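Local coordinates for protein putative glycoside hydrolase (Parabacteroides distasonis ATCC 8503, PDB 3GYC) that probably hydrolyses glycosidic bonds, as a cellulase-like glycoside hydrolase built on a TIM barrel, at residues A[53-58]-A[232-237]; A[326-331]-A[364-369]; A[346-349]-A[355-358]. One frame throughout, in Å; residues are numbered along the deposited sequence. Where two conformers were deposited one is given.

Contact 1: residues A[53-58]-A[232-237]; sequences AIRIDA and EHHIWM
R55 reaches across the barrel interior to lay its guanidinium against the carboxylate of E232. E232 OE1 sits over the centre of one guanidinium face, 3.4 Å from R55 CZ, with the carboxylate and guanidinium planes 46° apart. R55 NE is 3.6 Å from E232 OE1, yet OE1 stands above the group, where none of its N-H bonds is directed, so the salt bridge is one of charge alone. H234 approaches R55 from the opposite direction, its NE2 3.7 Å from R55 NH1, the imidazole and guanidinium planes turned 56° apart. The same E232 OE1 takes a directed bond from H234 NE2 (2.8 Å, N-H...O angle 159°), nearly in the plane of the ring and on the syn side of the carboxylate, though tilted out of the carboxylate plane.

Side-chain shape sets up this meeting over 10.7 Å between R55 CA and E232 CA. R55 runs out almost fully extended, whereas E232 bends at chi2, which brings OE1 to both the guanidinium and the imidazole. A second shell holds the other polar ends: R55 NH2 bonds N160 and R55 NH1 makes a salt bridge to E305, E232 OE2 bonds the hydroxyl of T304, and H234 ND1 bonds E161.

R55 comes from strand 53-57, E232 from the end of strand 231-232 and H234 from the loop just beyond, so all three line the barrel core. The N160-E161 pair and E305 recall the active site of clan GH-A glycosidases. Gripped from several sides, R55 and H234 would probably hold E305 and E161 in fixed positions, and the nearby arginine charge is likely to stabilise the buried E232 carboxylate.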
loop_
_atom_site.group_PDB
_atom_site.type_symbol
_atom_site.label_atom_id
_atom_site.label_comp_id
_atom_site.label_asym_id
_atom_site.label_seq_id
_atom_site.Cartn_x
_atom_site.Cartn_y
_atom_site.Cartn_z
ATOM N N ALA A 53 6.124 1.440 10.882
ATOM C CA ALA A 53 5.575 0.336 10.094
ATOM C C ALA A 53 5.918 0.581 8.603
ATOM O O ALA A 53 6.091 1.724 8.176
ATOM C CB ALA A 53 4.029 0.202 10.303
ATOM N N ILE A 54 6.039 -0.497 7.838
ATOM C CA ILE A 54 6.321 -0.456 6.408
ATOM C C ILE A 54 5.450 -1.507 5.729
ATOM O O ILE A 54 5.232 -2.573 6.275
ATOM C CB ILE A 54 7.806 -0.802 6.128
ATOM C CG1 ILE A 54 8.747 0.062 6.982
ATOM C CG2 ILE A 54 8.144 -0.645 4.689
ATOM C CD1 ILE A 54 10.275 -0.392 6.952
ATOM N N ARG A 55 4.922 -1.173 4.569
ATOM C CA ARG A 55 4.180 -2.107 3.730
ATOM C C ARG A 55 5.110 -2.502 2.570
ATOM O O ARG A 55 5.609 -1.640 1.853
ATOM C CB ARG A 55 2.920 -1.433 3.212
ATOM C CG ARG A 55 2.183 -2.228 2.192
ATOM C CD ARG A 55 1.143 -1.457 1.570
ATOM N NE ARG A 55 0.469 -2.196 0.527
ATOM C CZ ARG A 55 0.040 -1.670 -0.615
ATOM N NH1 ARG A 55 0.274 -0.381 -0.906
ATOM N NH2 ARG A 55 -0.548 -2.445 -1.511
ATOM N N ILE A 56 5.404 -3.796 2.402
ATOM C CA ILE A 56 6.304 -4.176 1.356
ATOM C C ILE A 56 5.721 -5.307 0.514
ATOM O O ILE A 56 4.813 -6.037 0.923
ATOM C CB ILE A 56 7.684 -4.634 1.864
ATOM C CG1 ILE A 56 7.595 -5.887 2.768
ATOM C CG2 ILE A 56 8.425 -3.557 2.570
ATOM C CD1 ILE A 56 8.948 -6.466 3.154
ATOM N N ASP A 57 6.295 -5.430 -0.654
ATOM C CA ASP A 57 5.994 -6.574 -1.512
ATOM C C ASP A 57 6.843 -7.755 -1.019
ATOM O O ASP A 57 8.084 -7.637 -0.889
ATOM C CB ASP A 57 6.314 -6.246 -2.961
ATOM C CG ASP A 57 5.735 -7.288 -3.925
ATOM O OD1 ASP A 57 5.570 -8.466 -3.536
ATOM O OD2 ASP A 57 5.353 -6.893 -5.039
ATOM N N ALA A 58 6.180 -8.888 -0.751
ATOM C CA ALA A 58 6.829 -10.121 -0.251
ATOM C C ALA A 58 7.254 -11.059 -1.417
ATOM O O ALA A 58 7.911 -12.079 -1.160
ATOM C CB ALA A 58 5.874 -10.875 0.662
ATOM N N GLU A 232 -7.600 -1.833 3.610
ATOM C CA GLU A 232 -6.433 -1.037 3.229
ATOM C C GLU A 232 -6.929 -0.307 1.991
ATOM O O GLU A 232 -7.021 -0.908 0.947
ATOM C CB GLU A 232 -5.198 -1.917 2.980
ATOM C CG GLU A 232 -3.827 -1.187 3.183
ATOM C CD GLU A 232 -3.233 -0.513 1.948
ATOM O OE1 GLU A 232 -2.956 -1.226 0.959
ATOM O OE2 GLU A 232 -2.958 0.710 1.976
ATOM N N HIS A 233 -7.301 0.971 2.119
ATOM C CA HIS A 233 -7.921 1.681 1.030
ATOM C C HIS A 233 -7.043 2.829 0.577
ATOM O O HIS A 233 -6.528 3.590 1.388
ATOM C CB HIS A 233 -9.321 2.168 1.391
ATOM C CG HIS A 233 -10.211 2.246 0.193
ATOM N ND1 HIS A 233 -10.964 1.172 -0.226
ATOM C CD2 HIS A 233 -10.361 3.208 -0.744
ATOM C CE1 HIS A 233 -11.586 1.494 -1.347
ATOM N NE2 HIS A 233 -11.230 2.722 -1.687
ATOM N N HIS A 234 -6.848 2.925 -0.735
ATOM C CA HIS A 234 -5.976 3.944 -1.300
ATOM C C HIS A 234 -6.822 5.154 -1.680
ATOM O O HIS A 234 -7.837 5.005 -2.344
ATOM C CB HIS A 234 -5.196 3.381 -2.491
ATOM C CG HIS A 234 -4.399 2.151 -2.155
ATOM N ND1 HIS A 234 -3.803 1.362 -3.119
ATOM C CD2 HIS A 234 -4.123 1.561 -0.960
ATOM C CE1 HIS A 234 -3.137 0.380 -2.528
ATOM N NE2 HIS A 234 -3.345 0.453 -1.222
ATOM N N ILE A 235 -6.410 6.337 -1.215
ATOM C CA ILE A 235 -7.208 7.564 -1.360
ATOM C C ILE A 235 -6.351 8.729 -1.782
ATOM O O ILE A 235 -5.471 9.156 -1.041
ATOM C CB ILE A 235 -7.883 7.967 -0.024
ATOM C CG1 ILE A 235 -8.885 6.919 0.412
ATOM C CG2 ILE A 235 -8.655 9.309 -0.134
ATOM C CD1 ILE A 235 -9.471 7.163 1.820
ATOM N N TRP A 236 -6.644 9.267 -2.957
ATOM C CA TRP A 236 -5.962 10.457 -3.459
ATOM C C TRP A 236 -6.945 11.519 -3.939
ATOM O O TRP A 236 -7.904 11.196 -4.622
ATOM C CB TRP A 236 -5.118 10.123 -4.648
ATOM C CG TRP A 236 -3.953 9.194 -4.404
ATOM C CD1 TRP A 236 -2.711 9.526 -3.931
ATOM C CD2 TRP A 236 -3.921 7.835 -4.729
ATOM N NE1 TRP A 236 -1.904 8.422 -3.936
ATOM C CE2 TRP A 236 -2.634 7.355 -4.396
ATOM C CE3 TRP A 236 -4.865 6.947 -5.257
ATOM C CZ2 TRP A 236 -2.256 6.019 -4.601
ATOM C CZ3 TRP A 236 -4.489 5.600 -5.449
ATOM C CH2 TRP A 236 -3.207 5.161 -5.124
HETATM N N MSE A 237 -6.662 12.769 -3.584
HETATM C CA MSE A 237 -7.384 13.943 -4.070
HETATM C C MSE A 237 -7.503 13.960 -5.595
HETATM O O MSE A 237 -8.562 14.312 -6.180
HETATM C CB MSE A 237 -6.597 15.190 -3.657
HETATM C CG MSE A 237 -7.154 16.541 -4.203
HETATM SE SE MSE A 237 -6.771 17.016 -6.096
HETATM C CE MSE A 237 -4.856 17.250 -6.106
#

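Contact 2: residues A[326-331]-A[364-369]; sequences LCELGT and KRLTSI
L366 lays its isobutyl end against E328 and T331, and this apolar packing makes up most of the interface. One branch, L366 CD2, meets the aliphatic part of the glutamate at E328 CG (3.7 Å), the two side chains crossing at about a right angle. The other, L366 CD1, comes to 3.9 Å from E328 CA and so rests on the helix backbone itself. T331 CB is a looser neighbour, 4.2 Å from L366 CD2. The helices come nearest at E328 and L366, whose CA atoms are 7.1 Å apart.

These are neighbouring outer helices of the TIM barrel: helix 321-337 follows strand 301-303, helix 360-371 follows strand 340-343, and those two strands lie side by side in the parallel sheet. I332 of the first helix extends the packing against L366, and W362 of the second covers C327 and E328.

Two waters carry the polar link. E328 is extended beyond CG, its chi1 of -180° setting the chain anti to the backbone N, and its carboxylate reaches out toward the guanidinium of R365 without touching it. Water 1 donates to E328 OE1 (2.9 Å) and accepts from R365 NH2 (2.8 Å). Water 2 accepts from R365 NE and donates to E328 OE2 in a weak bond. Both waters lie at the guanidinium edge, in its plane, so the opposite charges are joined through solvent.

Within helix 321-337, the hydroxyl of T331 turns back to its own backbone: T331 OG1 donates to C327 O (2.8 Å) from above the carbonyl plane, while T331 N reaches that oxygen from the opposite face.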
loop_
_atom_site.group_PDB
_atom_site.type_symbol
_atom_site.label_atom_id
_atom_site.label_comp_id
_atom_site.label_asym_id
_atom_site.label_seq_id
_atom_site.Cartn_x
_atom_site.Cartn_y
_atom_site.Cartn_z
ATOM N N LEU A 326 -1.386 18.864 0.848
ATOM C CA LEU A 326 -2.497 17.932 0.685
ATOM C C LEU A 326 -2.245 16.669 1.514
ATOM O O LEU A 326 -3.197 16.098 2.081
ATOM C CB LEU A 326 -2.738 17.582 -0.801
ATOM C CG LEU A 326 -3.416 18.637 -1.698
ATOM C CD1 LEU A 326 -3.214 18.340 -3.193
ATOM C CD2 LEU A 326 -4.910 18.739 -1.315
ATOM N N CYS A 327 -0.982 16.242 1.596
ATOM C CA CYS A 327 -0.661 15.053 2.401
ATOM C C CYS A 327 -0.843 15.308 3.882
ATOM O O CYS A 327 -1.375 14.472 4.586
ATOM C CB CYS A 327 0.736 14.582 2.110
ATOM S SG CYS A 327 0.719 13.782 0.449
ATOM N N GLU A 328 -0.443 16.487 4.337
ATOM C CA GLU A 328 -0.579 16.846 5.729
ATOM C C GLU A 328 -2.076 16.864 6.087
ATOM O O GLU A 328 -2.495 16.287 7.111
ATOM C CB GLU A 328 0.066 18.218 5.969
ATOM C CG GLU A 328 0.002 18.715 7.400
ATOM C CD GLU A 328 0.668 20.052 7.594
ATOM O OE1 GLU A 328 1.586 20.402 6.825
ATOM O OE2 GLU A 328 0.277 20.770 8.539
ATOM N N LEU A 329 -2.873 17.513 5.238
ATOM C CA LEU A 329 -4.307 17.603 5.478
ATOM C C LEU A 329 -4.938 16.214 5.551
ATOM O O LEU A 329 -5.682 15.903 6.497
ATOM C CB LEU A 329 -4.991 18.446 4.404
ATOM C CG LEU A 329 -6.506 18.522 4.496
ATOM C CD1 LEU A 329 -6.924 19.221 5.783
ATOM C CD2 LEU A 329 -7.095 19.247 3.288
ATOM N N GLY A 330 -4.618 15.378 4.563
ATOM C CA GLY A 330 -5.128 14.015 4.502
ATOM C C GLY A 330 -4.796 13.249 5.764
ATOM O O GLY A 330 -5.686 12.630 6.381
ATOM N N THR A 331 -3.521 13.312 6.162
ATOM C CA THR A 331 -3.035 12.585 7.333
ATOM C C THR A 331 -3.775 12.960 8.613
ATOM O O THR A 331 -4.309 12.088 9.290
ATOM C CB THR A 331 -1.536 12.813 7.562
ATOM O OG1 THR A 331 -0.806 12.442 6.389
ATOM C CG2 THR A 331 -1.054 11.987 8.729
ATOM N N LYS A 364 8.156 14.260 11.459
ATOM C CA LYS A 364 8.035 14.104 12.906
ATOM C C LYS A 364 6.737 14.686 13.470
ATOM O O LYS A 364 6.127 14.053 14.336
ATOM C CB LYS A 364 9.263 14.643 13.642
ATOM C CG LYS A 364 10.491 13.751 13.535
ATOM C CD LYS A 364 11.766 14.408 14.097
ATOM C CE LYS A 364 11.691 14.735 15.598
ATOM N N ARG A 365 6.315 15.866 12.992
ATOM C CA ARG A 365 5.033 16.444 13.446
ATOM C C ARG A 365 3.834 15.512 13.098
ATOM O O ARG A 365 2.969 15.272 13.927
ATOM C CB ARG A 365 4.783 17.805 12.828
ATOM C CG ARG A 365 5.674 18.901 13.329
ATOM C CD ARG A 365 5.197 20.307 12.866
ATOM N NE ARG A 365 5.271 20.527 11.415
ATOM C CZ ARG A 365 6.374 20.907 10.758
ATOM N NH1 ARG A 365 7.531 21.060 11.395
ATOM N NH2 ARG A 365 6.346 21.096 9.448
ATOM N N LEU A 366 3.810 14.987 11.877
ATOM C CA LEU A 366 2.710 14.126 11.428
ATOM C C LEU A 366 2.718 12.747 12.045
ATOM O O LEU A 366 1.652 12.222 12.417
ATOM C CB LEU A 366 2.674 14.017 9.898
ATOM C CG LEU A 366 2.261 15.263 9.121
ATOM C CD1 LEU A 366 2.420 15.072 7.586
ATOM C CD2 LEU A 366 0.809 15.711 9.488
ATOM N N THR A 367 3.907 12.138 12.149
ATOM C CA THR A 367 3.981 10.822 12.786
ATOM C C THR A 367 3.646 10.943 14.264
ATOM O O THR A 367 3.033 10.020 14.818
ATOM C CB THR A 367 5.294 10.087 12.538
ATOM O OG1 THR A 367 6.382 10.851 13.055
ATOM C CG2 THR A 367 5.454 9.840 11.030
ATOM N N SER A 368 3.992 12.065 14.901
ATOM C CA SER A 368 3.607 12.280 16.298
ATOM C C SER A 368 2.068 12.283 16.398
ATOM O O SER A 368 1.493 11.648 17.266
ATOM C CB SER A 368 4.165 13.594 16.852
ATOM O OG SER A 368 3.952 13.688 18.261
ATOM N N ILE A 369 1.407 12.998 15.508
ATOM C CA ILE A 369 -0.051 13.055 15.530
ATOM C C ILE A 369 -0.681 11.670 15.319
ATOM O O ILE A 369 -1.626 11.277 16.033
ATOM C CB ILE A 369 -0.572 14.035 14.470
ATOM C CG1 ILE A 369 -0.331 15.494 14.912
ATOM C CG2 ILE A 369 -2.076 13.810 14.212
ATOM C CD1 ILE A 369 -0.307 16.494 13.732
HETATM O O HOH W 1 3.761 21.240 8.519
HETATM O O HOH W 2 2.229 19.746 10.840
#

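Contact 3: residues A[346-349]-A[355-358]; sequences SNFC and GMWR
M356, a selenomethionine, lays its side chain over the turn at S346 and F348. Its CG is 3.4 Å from the carbonyl F348 O, and the same methylene packs 4.1 Å from F348 CB. Bends at chi2 and chi3 fold the chain back on itself and bring the terminal methyl to the serine, with M356 CE 3.6 Å from S346 OG. That methyl also lies at the edge of the F348 ring, near its plane. The phenyl itself leads away from M356 to an edge-to-face meeting with F353.

On the six-membered ring of the indole, W357 CZ3 packs 3.6 Å from C349 O. The hydrogen bonds of this carbonyl come instead from T20 and W22. C349 SG stands at the edge of the W357 six-membered ring, 5.5 Å from its centroid and 86° off the normal, a sulfur-aromatic contact. At its far end the indole is held by a bond from NE1 to E45 and by a cation-pi contact with R49.

S346 OG accepts from F348 N (3.0 Å, N-H...O angle 157°), tying the turn together next to the methyl. With an alanine here the F348 amide would probably lose this acceptor, and a gap would be likely to open beside the M356 methyl.

The hydroxyl-to-amide bond two residues on defines an ST turn. Here it shapes the loop leaving strand 340-343 of the TIM barrel, while M356 and W357 fasten the short helix 354-357 back onto that loop.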
loop_
_atom_site.group_PDB
_atom_site.type_symbol
_atom_site.label_atom_id
_atom_site.label_comp_id
_atom_site.label_asym_id
_atom_site.label_seq_id
_atom_site.Cartn_x
_atom_site.Cartn_y
_atom_site.Cartn_z
ATOM N N SER A 346 2.174 9.793 2.905
ATOM C CA SER A 346 2.055 9.736 1.430
ATOM C C SER A 346 2.670 8.478 0.848
ATOM O O SER A 346 3.427 7.805 1.548
ATOM C CB SER A 346 2.740 10.942 0.768
ATOM O OG SER A 346 4.142 10.780 0.680
ATOM N N ASN A 347 2.422 8.212 -0.448
ATOM C CA ASN A 347 3.090 7.127 -1.156
ATOM C C ASN A 347 4.462 7.549 -1.764
ATOM O O ASN A 347 4.944 6.880 -2.659
ATOM C CB ASN A 347 2.205 6.398 -2.201
ATOM C CG ASN A 347 1.604 7.328 -3.290
ATOM O OD1 ASN A 347 0.952 8.249 -2.979
ATOM N ND2 ASN A 347 1.769 6.994 -4.551
ATOM N N PHE A 348 5.067 8.635 -1.250
ATOM C CA PHE A 348 6.378 9.114 -1.686
ATOM C C PHE A 348 7.311 9.134 -0.483
ATOM O O PHE A 348 8.315 9.838 -0.485
ATOM C CB PHE A 348 6.262 10.515 -2.323
ATOM C CG PHE A 348 5.188 10.588 -3.361
ATOM C CD1 PHE A 348 5.291 9.864 -4.524
ATOM C CD2 PHE A 348 4.054 11.351 -3.177
ATOM C CE1 PHE A 348 4.277 9.884 -5.462
ATOM C CE2 PHE A 348 3.038 11.363 -4.100
ATOM C CZ PHE A 348 3.168 10.644 -5.264
ATOM N N CYS A 349 6.945 8.353 0.532
ATOM C CA CYS A 349 7.614 8.359 1.784
ATOM C C CYS A 349 8.785 7.358 1.810
ATOM O O CYS A 349 8.803 6.406 2.606
ATOM C CB CYS A 349 6.609 8.054 2.871
ATOM S SG CYS A 349 7.223 8.497 4.480
ATOM N N GLY A 355 12.606 15.084 -2.397
ATOM C CA GLY A 355 11.758 16.232 -2.119
ATOM C C GLY A 355 10.754 16.022 -0.997
ATOM O O GLY A 355 10.333 16.988 -0.345
HETATM N N MSE A 356 10.313 14.773 -0.847
HETATM C CA MSE A 356 9.417 14.374 0.213
HETATM C C MSE A 356 10.161 13.866 1.468
HETATM O O MSE A 356 9.751 14.146 2.607
HETATM C CB MSE A 356 8.451 13.322 -0.283
HETATM C CG MSE A 356 7.487 12.847 0.804
HETATM SE SE MSE A 356 6.302 14.155 1.489
HETATM C CE MSE A 356 5.106 14.190 -0.084
ATOM N N TRP A 357 11.244 13.125 1.263
ATOM C CA TRP A 357 11.962 12.535 2.377
ATOM C C TRP A 357 12.754 13.511 3.222
ATOM O O TRP A 357 12.980 13.262 4.398
ATOM C CB TRP A 357 12.933 11.508 1.806
ATOM C CG TRP A 357 13.591 10.491 2.730
ATOM C CD1 TRP A 357 14.937 10.320 2.928
ATOM C CD2 TRP A 357 12.955 9.435 3.465
ATOM N NE1 TRP A 357 15.163 9.231 3.760
ATOM C CE2 TRP A 357 13.970 8.683 4.101
ATOM C CE3 TRP A 357 11.638 9.089 3.693
ATOM C CZ2 TRP A 357 13.692 7.600 4.924
ATOM C CZ3 TRP A 357 11.359 8.026 4.508
ATOM C CH2 TRP A 357 12.392 7.280 5.120
ATOM N N ARG A 358 13.184 14.620 2.627
ATOM C CA ARG A 358 14.138 15.475 3.292
ATOM C C ARG A 358 13.716 16.286 4.519
ATOM O O ARG A 358 14.527 16.419 5.443
ATOM C CB ARG A 358 14.804 16.416 2.295
ATOM C CG ARG A 358 13.881 17.448 1.680
ATOM C CD ARG A 358 14.631 18.352 0.632
ATOM N NE ARG A 358 15.737 17.658 -0.081
ATOM C CZ ARG A 358 16.469 18.207 -1.064
ATOM N NH1 ARG A 358 16.182 19.411 -1.519
ATOM N NH2 ARG A 358 17.471 17.519 -1.603
#

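In the fold
Contact 1 comes first along the chain and lies almost at the chain's centre, about 2 Å away, within the ring of parallel strands. The segments of contact 2 enclose those of contact 3 in sequence, and both lie farther out, their centres about 17 and 14 Å from that of the chain. The three contact centres are 12 to 16 Å apart and the contacts touch pairwise: M237 packs on L326, C327 on S346, and W236 NE1 probably bonds N347 OD1. Helices 354-357 and 360-371 follow each other. The loop after strand 340-343 thus connects the probable active-site core with the barrel's outer helices.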